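Local coordinates for staphylococcus aureus CymR (Staphylococcus aureus, PDB 3T8R), which probably binds DNA as a dimeric Rrf2-type transcriptional regulator that senses oxidation through a thiol and controls stress resistance and the oxidative response, at residues A[103-106]-A[107-110]; A[109-112]-A[113-117]. All coordinates share one frame; numbering follows the deposited sequence.

Contact 1: residues A[103-106]-A[107-110]; sequences QKQL and WIRM
Q103 and W107 touch one turn apart on the long alpha-helix 101-119, a helix of the Rrf2-type regulator that packs against the second subunit. W107 N donates to Q103 O at 3.1 Å, and M110 N donates to L106 O at 3.0 Å. I108 and R109 repeat the pattern with K104 and Q105.

The polar ends of Q103 and W107 have partners beyond residues 103-110. The Q103 chain is extended, with CG anti to the backbone N (chi1 -177°), and runs alongside the indole. Its amide is turned 77° from the ring plane, and Q103 NE2 comes 3.2 Å from W107 CZ2. Both ends of this amide are held by the second subunit, OE1 by T15 and NE2 by R11 O. The indole NE1 bonds to E99 of its own chain.

The apolar contacts are L106 CD2 to W107 CZ3, 4.3 Å, and L106 CG to M110 SD, 4.2 Å. That sulfur sits at the indole edge, in plane. Other atoms pack against faces of flat groups. L106 CD1 lies over the R109 guanidinium, 3.6 Å from R109 NH2, while R109 NH1 reaches T121 of the second subunit. Over one indole face lies Q103 O, 3.3 Å from W107 CD1.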
ATOM      1  N   GLN A 103      -8.942  -0.062  13.799  1.00 21.21           N
ATOM      2  CA  GLN A 103      -8.765  -0.243  12.360  1.00 21.90           C
ATOM      3  C   GLN A 103      -7.992   0.920  11.747  1.00 22.72           C
ATOM      4  O   GLN A 103      -7.131   0.725  10.890  1.00 20.31           O
ATOM      5  CB  GLN A 103     -10.110  -0.415  11.668  1.00 23.01           C
ATOM      6  CG  GLN A 103     -10.019  -0.690  10.182  1.00 24.83           C
ATOM      7  CD  GLN A 103     -11.316  -1.232   9.627  1.00 28.17           C
ATOM      8  OE1 GLN A 103     -12.154  -1.737  10.373  1.00 29.67           O
ATOM      9  NE2 GLN A 103     -11.482  -1.156   8.313  1.00 29.59           N
ATOM     10  N   LYS A 104      -8.300   2.133  12.188  1.00 23.01           N
ATOM     11  CA  LYS A 104      -7.514   3.286  11.753  1.00 21.09           C
ATOM     12  C   LYS A 104      -6.038   3.095  12.098  1.00 23.56           C
ATOM     13  O   LYS A 104      -5.167   3.407  11.293  1.00 24.34           O
ATOM     14  CB  LYS A 104      -8.042   4.592  12.360  1.00 25.03           C
ATOM     15  CG  LYS A 104      -9.326   5.101  11.725  1.00 33.30           C
ATOM     16  CD  LYS A 104      -9.809   6.355  12.435  1.00 36.67           C
ATOM     17  CE  LYS A 104     -11.229   6.733  12.023  1.00 37.12           C
ATOM     18  NZ  LYS A 104     -11.251   7.571  10.789  1.00 46.96           N
ATOM     19  N   GLN A 105      -5.750   2.580  13.291  1.00 19.84           N
ATOM     20  CA  GLN A 105      -4.368   2.368  13.690  1.00 21.10           C
ATOM     21  C   GLN A 105      -3.707   1.260  12.874  1.00 22.25           C
ATOM     22  O   GLN A 105      -2.519   1.331  12.554  1.00 22.31           O
ATOM     23  CB  GLN A 105      -4.255   2.097  15.190  1.00 20.27           C
ATOM     24  CG  GLN A 105      -2.832   1.856  15.680  1.00 22.94           C
ATOM     25  CD  GLN A 105      -1.898   3.017  15.345  1.00 30.54           C
ATOM     26  OE1 GLN A 105      -2.352   4.124  15.044  1.00 30.03           O
ATOM     27  NE2 GLN A 105      -0.592   2.768  15.394  1.00 33.90           N
ATOM     28  N   LEU A 106      -4.481   0.238  12.532  1.00 21.87           N
ATOM     29  CA  LEU A 106      -3.972  -0.823  11.668  1.00 20.36           C
ATOM     30  C   LEU A 106      -3.451  -0.257  10.346  1.00 23.39           C
ATOM     31  O   LEU A 106      -2.356  -0.602   9.905  1.00 24.08           O
ATOM     32  CB  LEU A 106      -5.065  -1.856  11.392  1.00 22.29           C
ATOM     33  CG  LEU A 106      -4.649  -2.992  10.455  1.00 24.38           C
ATOM     34  CD1 LEU A 106      -3.484  -3.768  11.037  1.00 23.65           C
ATOM     35  CD2 LEU A 106      -5.847  -3.908  10.208  1.00 23.64           C
ATOM     36  N   TRP A 107      -4.227   0.622   9.716  1.00 23.74           N
ATOM     37  CA  TRP A 107      -3.793   1.233   8.459  1.00 23.67           C
ATOM     38  C   TRP A 107      -2.530   2.056   8.666  1.00 25.48           C
ATOM     39  O   TRP A 107      -1.659   2.102   7.794  1.00 25.06           O
ATOM     40  CB  TRP A 107      -4.870   2.137   7.850  1.00 25.24           C
ATOM     41  CG  TRP A 107      -6.221   1.559   7.694  1.00 30.03           C
ATOM     42  CD1 TRP A 107      -7.406   2.179   7.970  1.00 33.18           C
ATOM     43  CD2 TRP A 107      -6.554   0.253   7.214  1.00 30.19           C
ATOM     44  NE1 TRP A 107      -8.454   1.340   7.698  1.00 32.82           N
ATOM     45  CE2 TRP A 107      -7.960   0.153   7.229  1.00 34.00           C
ATOM     46  CE3 TRP A 107      -5.806  -0.839   6.772  1.00 30.27           C
ATOM     47  CZ2 TRP A 107      -8.628  -1.000   6.829  1.00 35.54           C
ATOM     48  CZ3 TRP A 107      -6.473  -1.983   6.371  1.00 34.45           C
ATOM     49  CH2 TRP A 107      -7.867  -2.054   6.404  1.00 35.96           C
ATOM     50  N   ILE A 108      -2.434   2.717   9.813  1.00 24.65           N
ATOM     51  CA  ILE A 108      -1.241   3.504  10.113  1.00 24.81           C
ATOM     52  C   ILE A 108      -0.043   2.574  10.207  1.00 25.34           C
ATOM     53  O   ILE A 108       1.050   2.898   9.723  1.00 25.07           O
ATOM     54  CB  ILE A 108      -1.373   4.287  11.439  1.00 25.74           C
ATOM     55  CG1 ILE A 108      -2.470   5.349  11.334  1.00 28.22           C
ATOM     56  CG2 ILE A 108      -0.042   4.922  11.824  1.00 25.52           C
ATOM     57  CD1 ILE A 108      -2.334   6.258  10.170  1.00 30.49           C
ATOM     58  N   ARG A 109      -0.246   1.421  10.843  1.00 21.95           N
ATOM     59  CA  ARG A 109       0.818   0.429  10.982  1.00 22.25           C
ATOM     60  C   ARG A 109       1.284  -0.068   9.617  1.00 23.78           C
ATOM     61  O   ARG A 109       2.480  -0.248   9.388  1.00 25.87           O
ATOM     62  CB  ARG A 109       0.369  -0.751  11.850  1.00 26.88           C
ATOM     63  CG  ARG A 109       0.749  -0.631  13.318  1.00 36.04           C
ATOM     64  CD  ARG A 109       0.499  -1.956  14.072  1.00 37.70           C
ATOM     65  NE  ARG A 109      -0.929  -2.203  14.272  1.00 37.16           N
ATOM     66  CZ  ARG A 109      -1.490  -3.407  14.352  1.00 41.73           C
ATOM     67  NH1 ARG A 109      -0.751  -4.507  14.255  1.00 39.70           N
ATOM     68  NH2 ARG A 109      -2.798  -3.511  14.530  1.00 41.06           N
ATOM     69  N   MET A 110       0.339  -0.294   8.716  1.00 21.36           N
ATOM     70  CA  MET A 110       0.670  -0.733   7.366  1.00 22.03           C
ATOM     71  C   MET A 110       1.464   0.344   6.635  1.00 23.59           C
ATOM     72  O   MET A 110       2.516   0.072   6.082  1.00 20.93           O
ATOM     73  CB  MET A 110      -0.598  -1.095   6.602  1.00 23.27           C
ATOM     74  CG  MET A 110      -1.271  -2.340   7.163  1.00 26.11           C
ATOM     75  SD  MET A 110      -2.961  -2.555   6.581  1.00 35.51           S
ATOM     76  CE  MET A 110      -2.753  -2.107   4.855  1.00 36.36           C
TER

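Contact 2: residues A[109-112]-A[113-117]; sequences RMRD and AVRDV
A salt-bridge network of R111, D112 and R115 runs along the surface of alpha-helix 101-119. D112 OD1 is its shared atom. R111 approaches side-on and gives both NE and NH2 to D112 OD1, each at 3.2 Å. The oxygen lies at the edge of the R111 guanidinium, 5° out of its plane. NE meets OD1 nearly along the C-O axis, and NH2 comes from the syn side.

R115 meets the same oxygen differently. R115 NH1 is 3.1 Å from D112 OD1, but the oxygen approaches from outside the plane of the guanidinium, where no hydrogen is directed, and the pair is held by charge alone. The planes of the D112 carboxylate and the R115 guanidinium are 37° apart. R115 reaches back because its chain bends at chi2 and chi3 (chi3 -80°). The two arginines lie side by side, with R111 NH2 and R115 NH2 3.6 Å apart. The carboxylate they share probably offsets their repulsion.

Beneath the side chains, R115 N bonds to R111 O at 2.9 Å and D116 N to D112 O at 3.0 Å. A113 CB lies 3.4 Å from M110 O.

Another side of the helix faces the second subunit: V114 packs on V114 of that subunit, and A113 on its V117. Past V117 the helix ends at 119, and a short link leads to helix 123-127.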
ATOM      1  N   ARG A 109      -0.246   1.421  10.843  1.00 21.95           N
ATOM      2  CA  ARG A 109       0.818   0.429  10.982  1.00 22.25           C
ATOM      3  C   ARG A 109       1.284  -0.068   9.617  1.00 23.78           C
ATOM      4  O   ARG A 109       2.480  -0.248   9.388  1.00 25.87           O
ATOM      5  CB  ARG A 109       0.369  -0.751  11.850  1.00 26.88           C
ATOM      6  CG  ARG A 109       0.749  -0.631  13.318  1.00 36.04           C
ATOM      7  CD  ARG A 109       0.499  -1.956  14.072  1.00 37.70           C
ATOM      8  NE  ARG A 109      -0.929  -2.203  14.272  1.00 37.16           N
ATOM      9  CZ  ARG A 109      -1.490  -3.407  14.352  1.00 41.73           C
ATOM     10  NH1 ARG A 109      -0.751  -4.507  14.255  1.00 39.70           N
ATOM     11  NH2 ARG A 109      -2.798  -3.511  14.530  1.00 41.06           N
ATOM     12  N   MET A 110       0.339  -0.294   8.716  1.00 21.36           N
ATOM     13  CA  MET A 110       0.670  -0.733   7.366  1.00 22.03           C
ATOM     14  C   MET A 110       1.464   0.344   6.635  1.00 23.59           C
ATOM     15  O   MET A 110       2.516   0.072   6.082  1.00 20.93           O
ATOM     16  CB  MET A 110      -0.598  -1.095   6.602  1.00 23.27           C
ATOM     17  CG  MET A 110      -1.271  -2.340   7.163  1.00 26.11           C
ATOM     18  SD  MET A 110      -2.961  -2.555   6.581  1.00 35.51           S
ATOM     19  CE  MET A 110      -2.753  -2.107   4.855  1.00 36.36           C
ATOM     20  N   ARG A 111       0.941   1.566   6.648  1.00 23.47           N
ATOM     21  CA  ARG A 111       1.627   2.718   6.058  1.00 24.10           C
ATOM     22  C   ARG A 111       3.060   2.835   6.549  1.00 25.88           C
ATOM     23  O   ARG A 111       3.997   2.979   5.749  1.00 24.65           O
ATOM     24  CB  ARG A 111       0.863   3.996   6.408  1.00 26.49           C
ATOM     25  CG  ARG A 111       1.497   5.262   5.862  1.00 30.61           C
ATOM     26  CD  ARG A 111       0.934   6.489   6.562  1.00 34.54           C
ATOM     27  NE  ARG A 111       1.489   6.659   7.901  1.00 35.37           N
ATOM     28  CZ  ARG A 111       1.070   7.576   8.770  1.00 37.11           C
ATOM     29  NH1 ARG A 111       0.074   8.389   8.445  1.00 33.46           N
ATOM     30  NH2 ARG A 111       1.635   7.672   9.966  1.00 35.74           N
ATOM     31  N   ASP A 112       3.235   2.770   7.866  1.00 24.97           N
ATOM     32  CA  ASP A 112       4.556   2.850   8.473  1.00 25.10           C
ATOM     33  C   ASP A 112       5.478   1.712   8.033  1.00 26.96           C
ATOM     34  O   ASP A 112       6.677   1.913   7.891  1.00 25.26           O
ATOM     35  CB  ASP A 112       4.462   2.886  10.006  1.00 26.98           C
ATOM     36  CG  ASP A 112       3.967   4.225  10.539  1.00 31.23           C
ATOM     37  OD1 ASP A 112       3.619   5.118   9.739  1.00 35.75           O
ATOM     38  OD2 ASP A 112       3.923   4.380  11.775  1.00 43.88           O
ATOM     39  N   ALA A 113       4.937   0.514   7.824  1.00 25.09           N
ATOM     40  CA  ALA A 113       5.772  -0.583   7.344  1.00 25.00           C
ATOM     41  C   ALA A 113       6.293  -0.305   5.932  1.00 23.61           C
ATOM     42  O   ALA A 113       7.436  -0.617   5.612  1.00 23.17           O
ATOM     43  CB  ALA A 113       4.999  -1.884   7.368  1.00 25.71           C
ATOM     44  N   VAL A 114       5.434   0.252   5.086  1.00 21.34           N
ATOM     45  CA  VAL A 114       5.836   0.604   3.728  1.00 22.54           C
ATOM     46  C   VAL A 114       6.886   1.706   3.778  1.00 25.32           C
ATOM     47  O   VAL A 114       7.916   1.649   3.094  1.00 24.18           O
ATOM     48  CB  VAL A 114       4.626   1.059   2.884  1.00 25.08           C
ATOM     49  CG1 VAL A 114       5.089   1.660   1.556  1.00 31.40           C
ATOM     50  CG2 VAL A 114       3.662  -0.123   2.662  1.00 26.50           C
ATOM     51  N   ARG A 115       6.624   2.720   4.591  1.00 25.88           N
ATOM     52  CA  ARG A 115       7.558   3.834   4.710  1.00 25.02           C
ATOM     53  C   ARG A 115       8.933   3.326   5.117  1.00 26.13           C
ATOM     54  O   ARG A 115       9.944   3.736   4.545  1.00 26.70           O
ATOM     55  CB  ARG A 115       7.045   4.857   5.721  1.00 26.74           C
ATOM     56  CG  ARG A 115       8.008   6.014   5.948  1.00 38.30           C
ATOM     57  CD  ARG A 115       7.904   6.542   7.369  1.00 41.13           C
ATOM     58  NE  ARG A 115       6.755   7.424   7.547  1.00 51.67           N
ATOM     59  CZ  ARG A 115       5.998   7.448   8.639  1.00 50.18           C
ATOM     60  NH1 ARG A 115       6.272   6.628   9.648  1.00 47.74           N
ATOM     61  NH2 ARG A 115       4.971   8.289   8.718  1.00 44.83           N
ATOM     62  N   ASP A 116       8.973   2.431   6.098  1.00 27.71           N
ATOM     63  CA  ASP A 116      10.226   1.814   6.538  1.00 30.45           C
ATOM     64  C   ASP A 116      11.007   1.150   5.401  1.00 30.97           C
ATOM     65  O   ASP A 116      12.215   1.344   5.278  1.00 30.41           O
ATOM     66  CB  ASP A 116       9.968   0.795   7.654  1.00 31.30           C
ATOM     67  CG  ASP A 116      11.229   0.080   8.094  1.00 44.47           C
ATOM     68  OD1 ASP A 116      12.050   0.711   8.797  1.00 53.39           O
ATOM     69  OD2 ASP A 116      11.402  -1.112   7.744  1.00 47.63           O
ATOM     70  N   VAL A 117      10.329   0.356   4.579  1.00 24.59           N
ATOM     71  CA  VAL A 117      10.993  -0.279   3.447  1.00 24.37           C
ATOM     72  C   VAL A 117      11.584   0.787   2.523  1.00 25.38           C
ATOM     73  O   VAL A 117      12.735   0.701   2.115  1.00 25.93           O
ATOM     74  CB  VAL A 117      10.035  -1.213   2.658  1.00 27.21           C
ATOM     75  CG1 VAL A 117      10.687  -1.694   1.369  1.00 26.67           C
ATOM     76  CG2 VAL A 117       9.641  -2.401   3.514  1.00 26.64           C
TER

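How the contacts relate
Contact 1 and contact 2 are successive parts of helix 101-119, with centres 10 Å apart. They share R109 and M110, which close contact 1 and open contact 2. Contact 1 is the more remote, about 25 Å from the centre of the chain to its own centre, against about 17 Å for contact 2. Both touch the second subunit, consistent with a role of this helix in the dimer. The shared M110 packs on V114 of the second subunit, and the shared R109 bonds to its T121, so the overlap itself lies at the interface. Contact 1 is partly buried, whereas contact 2 is a surface contact, with R111, R115 and D116 exposed.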